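Local coordinates for protein Cag-Z (Helicobacter pylori, PDB 1S2X) that is of unknown function but is encoded in the cag pathogenicity island, which specifies a type IV secretion system, and so is probably associated with that system, at residues Gln53-Leu56 / Arg57-Glu61; Val154-Ile158 / Leu159-Asp163. The protein carries 1 engineered substitution. All coordinates share one frame; numbering follows the deposited sequence.

Contact 1 of 2, residues Gln53-Leu56 / Arg57-Glu61; sequences QDFL and RRVQE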
loop_
_atom_site.group_PDB
_atom_site.type_symbol
_atom_site.label_atom_id
_atom_site.label_comp_id
_atom_site.label_asym_id
_atom_site.label_seq_id
_atom_site.Cartn_x
_atom_site.Cartn_y
_atom_site.Cartn_z
ATOM N N GLN A 53 -9.070 28.896 -6.412
ATOM C CA GLN A 53 -10.343 28.220 -6.110
ATOM C C GLN A 53 -10.934 27.623 -7.380
ATOM O O GLN A 53 -11.845 26.791 -7.336
ATOM C CB GLN A 53 -11.313 29.169 -5.408
ATOM C CG GLN A 53 -10.996 29.473 -3.954
ATOM C CD GLN A 53 -10.749 28.254 -3.090
ATOM O OE1 GLN A 53 -11.502 27.280 -3.107
ATOM N NE2 GLN A 53 -9.680 28.284 -2.297
ATOM N N ASP A 54 -10.418 28.037 -8.538
ATOM C CA ASP A 54 -10.907 27.414 -9.775
ATOM C C ASP A 54 -10.272 26.028 -9.885
ATOM O O ASP A 54 -10.896 25.108 -10.404
ATOM C CB ASP A 54 -10.579 28.236 -11.008
ATOM C CG ASP A 54 -11.022 27.629 -12.321
ATOM O OD1 ASP A 54 -12.222 27.325 -12.491
ATOM O OD2 ASP A 54 -10.161 27.461 -13.214
ATOM N N PHE A 55 -9.052 25.922 -9.393
ATOM C CA PHE A 55 -8.348 24.656 -9.244
ATOM C C PHE A 55 -9.181 23.720 -8.364
ATOM O O PHE A 55 -9.457 22.572 -8.711
ATOM C CB PHE A 55 -6.963 24.880 -8.635
ATOM C CG PHE A 55 -6.257 23.621 -8.171
ATOM C CD1 PHE A 55 -6.091 23.335 -6.825
ATOM C CD2 PHE A 55 -5.754 22.717 -9.083
ATOM C CE1 PHE A 55 -5.440 22.189 -6.407
ATOM C CE2 PHE A 55 -5.108 21.566 -8.673
ATOM C CZ PHE A 55 -4.942 21.293 -7.330
ATOM N N LEU A 56 -9.593 24.213 -7.202
ATOM C CA LEU A 56 -10.320 23.371 -6.244
ATOM C C LEU A 56 -11.692 22.994 -6.769
ATOM O O LEU A 56 -12.206 21.918 -6.483
ATOM C CB LEU A 56 -10.454 24.081 -4.896
ATOM C CG LEU A 56 -9.148 24.083 -4.096
ATOM C CD1 LEU A 56 -9.395 24.561 -2.679
ATOM C CD2 LEU A 56 -8.522 22.687 -4.142
ATOM N N ARG A 57 -12.279 23.913 -7.530
ATOM C CA ARG A 57 -13.524 23.607 -8.206
ATOM C C ARG A 57 -13.292 22.467 -9.200
ATOM O O ARG A 57 -14.115 21.573 -9.354
ATOM C CB ARG A 57 -14.062 24.810 -8.973
ATOM C CG ARG A 57 -15.358 24.486 -9.705
ATOM C CD ARG A 57 -16.534 24.892 -8.810
ATOM N NE ARG A 57 -16.285 26.194 -8.192
ATOM C CZ ARG A 57 -16.468 27.360 -8.796
ATOM N NH1 ARG A 57 -16.914 27.431 -10.039
ATOM N NH2 ARG A 57 -16.208 28.488 -8.141
ATOM N N ARG A 58 -12.147 22.515 -9.881
ATOM C CA ARG A 58 -11.854 21.458 -10.847
ATOM C C ARG A 58 -11.482 20.184 -10.120
ATOM O O ARG A 58 -11.677 19.078 -10.617
ATOM C CB ARG A 58 -10.724 21.919 -11.767
ATOM C CG ARG A 58 -11.151 23.055 -12.693
ATOM C CD ARG A 58 -10.105 23.324 -13.766
ATOM N NE ARG A 58 -10.363 24.592 -14.449
ATOM C CZ ARG A 58 -10.028 24.844 -15.708
ATOM N NH1 ARG A 58 -9.424 23.925 -16.451
ATOM N NH2 ARG A 58 -10.318 26.040 -16.210
ATOM N N VAL A 59 -10.936 20.330 -8.914
ATOM C CA VAL A 59 -10.629 19.141 -8.103
ATOM C C VAL A 59 -11.914 18.496 -7.592
ATOM O O VAL A 59 -12.063 17.271 -7.659
ATOM C CB VAL A 59 -9.700 19.494 -6.935
ATOM C CG1 VAL A 59 -9.597 18.315 -5.963
ATOM C CG2 VAL A 59 -8.319 19.895 -7.429
ATOM N N GLN A 60 -12.901 19.229 -7.106
ATOM C CA GLN A 60 -14.230 18.680 -6.877
ATOM C C GLN A 60 -14.810 17.919 -8.066
ATOM O O GLN A 60 -15.299 16.796 -7.983
ATOM C CB GLN A 60 -15.240 19.808 -6.577
ATOM C CG GLN A 60 -15.091 20.414 -5.195
ATOM C CD GLN A 60 -16.365 21.150 -4.805
ATOM O OE1 GLN A 60 -17.454 20.884 -5.311
ATOM N NE2 GLN A 60 -16.196 22.071 -3.876
ATOM N N GLU A 61 -14.796 18.517 -9.254
ATOM C CA GLU A 61 -15.321 17.817 -10.433
ATOM C C GLU A 61 -14.547 16.549 -10.736
ATOM O O GLU A 61 -15.079 15.544 -11.209
ATOM C CB GLU A 61 -15.298 18.767 -11.638
ATOM C CG GLU A 61 -16.119 18.315 -12.831
ATOM C CD GLU A 61 -17.533 17.928 -12.431
ATOM O OE1 GLU A 61 -18.256 18.786 -11.882
ATOM O OE2 GLU A 61 -17.921 16.763 -12.643
#
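V59 sets one methyl over a face of the F55 ring, while on another flank of the same helix D54 reaches R58; both pairs are four residues apart. CG2 of V59 lies 3.8 Å from the centroid of the F55 ring, a CH-pi contact displaced somewhat toward the CE1, CZ and CE2 rim. F55 holds its ring there by turning CG anti to the backbone N (chi1 168°). The same V59 methyl, CG2, also closes to 3.2 Å on F55 O, the carbonyl that accepts the V59 backbone N-H. L56 adds a looser apolar touch, CD2 to V59 CG2 at 4.3 Å.

The charged pair meets differently. R58 turns CG beside its backbone N (chi1 -69°), which lays CG 3.1 Å from D54 O; from CG to NE the chain then runs extended, bringing the guanidinium to the carboxylate with the two planes 88° apart. D54 OD2 takes a weak bond from R58 NE at 3.1 Å and another from R58 NH2 at 3.3 Å, so the salt bridge is forked but bent. OD2 also accepts from the backbone N-H of N50, its stronger partner, which ties the carboxylate to the chain just ahead of the helix. F55 rests on P144 and I147. Such i to i+4 pairs, buried F55 with V59 and more exposed D54 with R58, typify an amphipathic alpha helix, here the first turns of helix 52-68.

Contact 2 of 2, residues Val154-Ile158 / Leu159-Asp163; sequences VAFQI and LGIDD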
loop_
_atom_site.group_PDB
_atom_site.type_symbol
_atom_site.label_atom_id
_atom_site.label_comp_id
_atom_site.label_asym_id
_atom_site.label_seq_id
_atom_site.Cartn_x
_atom_site.Cartn_y
_atom_site.Cartn_z
ATOM N N VAL A 154 -5.492 20.250 0.534
ATOM C CA VAL A 154 -6.946 20.232 0.374
ATOM C C VAL A 154 -7.401 19.340 -0.774
ATOM O O VAL A 154 -8.405 18.630 -0.640
ATOM C CB VAL A 154 -7.436 21.681 0.174
ATOM C CG1 VAL A 154 -8.936 21.740 -0.045
ATOM C CG2 VAL A 154 -7.025 22.510 1.389
ATOM N N ALA A 155 -6.697 19.365 -1.904
ATOM C CA ALA A 155 -6.997 18.539 -3.071
ATOM C C ALA A 155 -6.848 17.077 -2.658
ATOM O O ALA A 155 -7.673 16.247 -3.020
ATOM C CB ALA A 155 -6.116 18.844 -4.270
ATOM N N PHE A 156 -5.813 16.765 -1.881
ATOM C CA PHE A 156 -5.679 15.398 -1.383
ATOM C C PHE A 156 -6.916 14.996 -0.591
ATOM O O PHE A 156 -7.435 13.876 -0.624
ATOM C CB PHE A 156 -4.440 15.260 -0.507
ATOM C CG PHE A 156 -3.124 15.152 -1.267
ATOM C CD1 PHE A 156 -2.017 15.857 -0.819
ATOM C CD2 PHE A 156 -3.019 14.368 -2.390
ATOM C CE1 PHE A 156 -0.807 15.757 -1.486
ATOM C CE2 PHE A 156 -1.809 14.237 -3.050
ATOM C CZ PHE A 156 -0.705 14.940 -2.597
ATOM N N GLN A 157 -7.419 15.976 0.164
ATOM C CA GLN A 157 -8.575 15.638 1.005
ATOM C C GLN A 157 -9.799 15.507 0.116
ATOM O O GLN A 157 -10.588 14.573 0.257
ATOM C CB GLN A 157 -8.759 16.674 2.115
ATOM C CG GLN A 157 -7.581 16.718 3.086
ATOM C CD GLN A 157 -7.649 17.802 4.141
ATOM O OE1 GLN A 157 -7.639 19.004 3.865
ATOM N NE2 GLN A 157 -7.701 17.400 5.407
ATOM N N ILE A 158 -9.978 16.427 -0.834
ATOM C CA ILE A 158 -11.206 16.318 -1.649
ATOM C C ILE A 158 -11.201 15.086 -2.529
ATOM O O ILE A 158 -12.254 14.530 -2.829
ATOM C CB ILE A 158 -11.416 17.545 -2.546
ATOM C CG1 ILE A 158 -11.567 18.867 -1.778
ATOM C CG2 ILE A 158 -12.601 17.333 -3.482
ATOM C CD1 ILE A 158 -11.372 20.064 -2.684
ATOM N N LEU A 159 -10.023 14.628 -2.956
ATOM C CA LEU A 159 -9.976 13.447 -3.817
ATOM C C LEU A 159 -10.046 12.133 -3.077
ATOM O O LEU A 159 -10.033 11.063 -3.706
ATOM C CB LEU A 159 -8.695 13.489 -4.673
ATOM C CG LEU A 159 -8.614 14.677 -5.633
ATOM C CD1 LEU A 159 -7.263 14.719 -6.345
ATOM C CD2 LEU A 159 -9.721 14.644 -6.675
ATOM N N GLY A 160 -10.130 12.146 -1.751
ATOM C CA GLY A 160 -10.250 10.868 -1.059
ATOM C C GLY A 160 -8.915 10.282 -0.665
ATOM O O GLY A 160 -8.853 9.223 -0.024
ATOM N N ILE A 161 -7.844 10.987 -1.040
ATOM C CA ILE A 161 -6.507 10.418 -0.846
ATOM C C ILE A 161 -6.088 10.505 0.610
ATOM O O ILE A 161 -5.571 9.567 1.234
ATOM C CB ILE A 161 -5.497 11.102 -1.788
ATOM C CG1 ILE A 161 -5.818 10.896 -3.267
ATOM C CG2 ILE A 161 -4.080 10.662 -1.432
ATOM C CD1 ILE A 161 -5.077 11.768 -4.265
ATOM N N ASP A 162 -6.362 11.665 1.196
ATOM C CA ASP A 162 -6.051 11.880 2.597
ATOM C C ASP A 162 -6.689 10.801 3.472
ATOM O O ASP A 162 -6.036 10.258 4.369
ATOM C CB ASP A 162 -6.515 13.282 3.013
ATOM C CG ASP A 162 -6.184 13.547 4.474
ATOM O OD1 ASP A 162 -4.987 13.630 4.817
ATOM O OD2 ASP A 162 -7.146 13.662 5.263
ATOM N N ASP A 163 -7.949 10.499 3.183
ATOM C CA ASP A 163 -8.687 9.524 3.976
ATOM C C ASP A 163 -8.155 8.111 3.759
ATOM O O ASP A 163 -8.188 7.265 4.663
ATOM C CB ASP A 163 -10.181 9.578 3.648
ATOM C CG ASP A 163 -10.976 8.621 4.522
ATOM O OD1 ASP A 163 -10.829 8.698 5.767
ATOM O OD2 ASP A 163 -11.733 7.798 3.966
HETATM O O HOH W 1 -9.846 12.390 2.045
#
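I161 comes to the edge of the F156 ring, its CD1 near the ring plane and 3.8 Å from F156 CD2. Q157 and D162 lie alongside each other with their ends heading the same way, Q157 CG lying 3.6 Å from D162 CB; their amide and carboxylate stand almost perpendicular, 89° apart, and it is the aliphatic parts that touch.

The backbone behind these pairs sets their spacing. F156 O receives two amides, a weak six-to-one bond from I161 N at 2.9 Å and a straighter, additional one from D162 N at 3.1 Å, while Q157 O accepts G160 N at 3.2 Å, the five-to-two bond. A water bonded to Q157 O and to D163 N, 2.9 Å from each, bridges the two helices. G160 takes the turn at a positive phi of 91°, where a side chain would crowd the preceding carbonyl O. R63 of helix 52-68 donates to I158 O, and the side chain of I161 lies about 4 Å from a bound isopropyl alcohol, probably from crystallisation. The six-to-one and five-to-two bonds round positive-phi G160 define a Schellman motif, with the F156-I161 pair its usual hydrophobic companion; G160 ends helix 149-158 and is the N-cap of helix 161-183.

How the contacts relate
From the N terminus, contact 1 comes first, within the opening turns of helix 52-68, and it closes no loop beyond helical spacing. The chain then passes through helices 74-101 and 105-135 before contact 2 joins helix 149-158 to helix 161-183 by a tight bend. The two are therefore in series, neither nested nor crossed, yet their centres are only about 12 Å apart. V59 brings them together: its CG1 packs 3.9 Å from A155 CA and 3.9 Å from I158 CB. L56 reaches V154 as well. In this all-helical fold, the start of helix 52-68 thus sits against the helix that leads into the final long one.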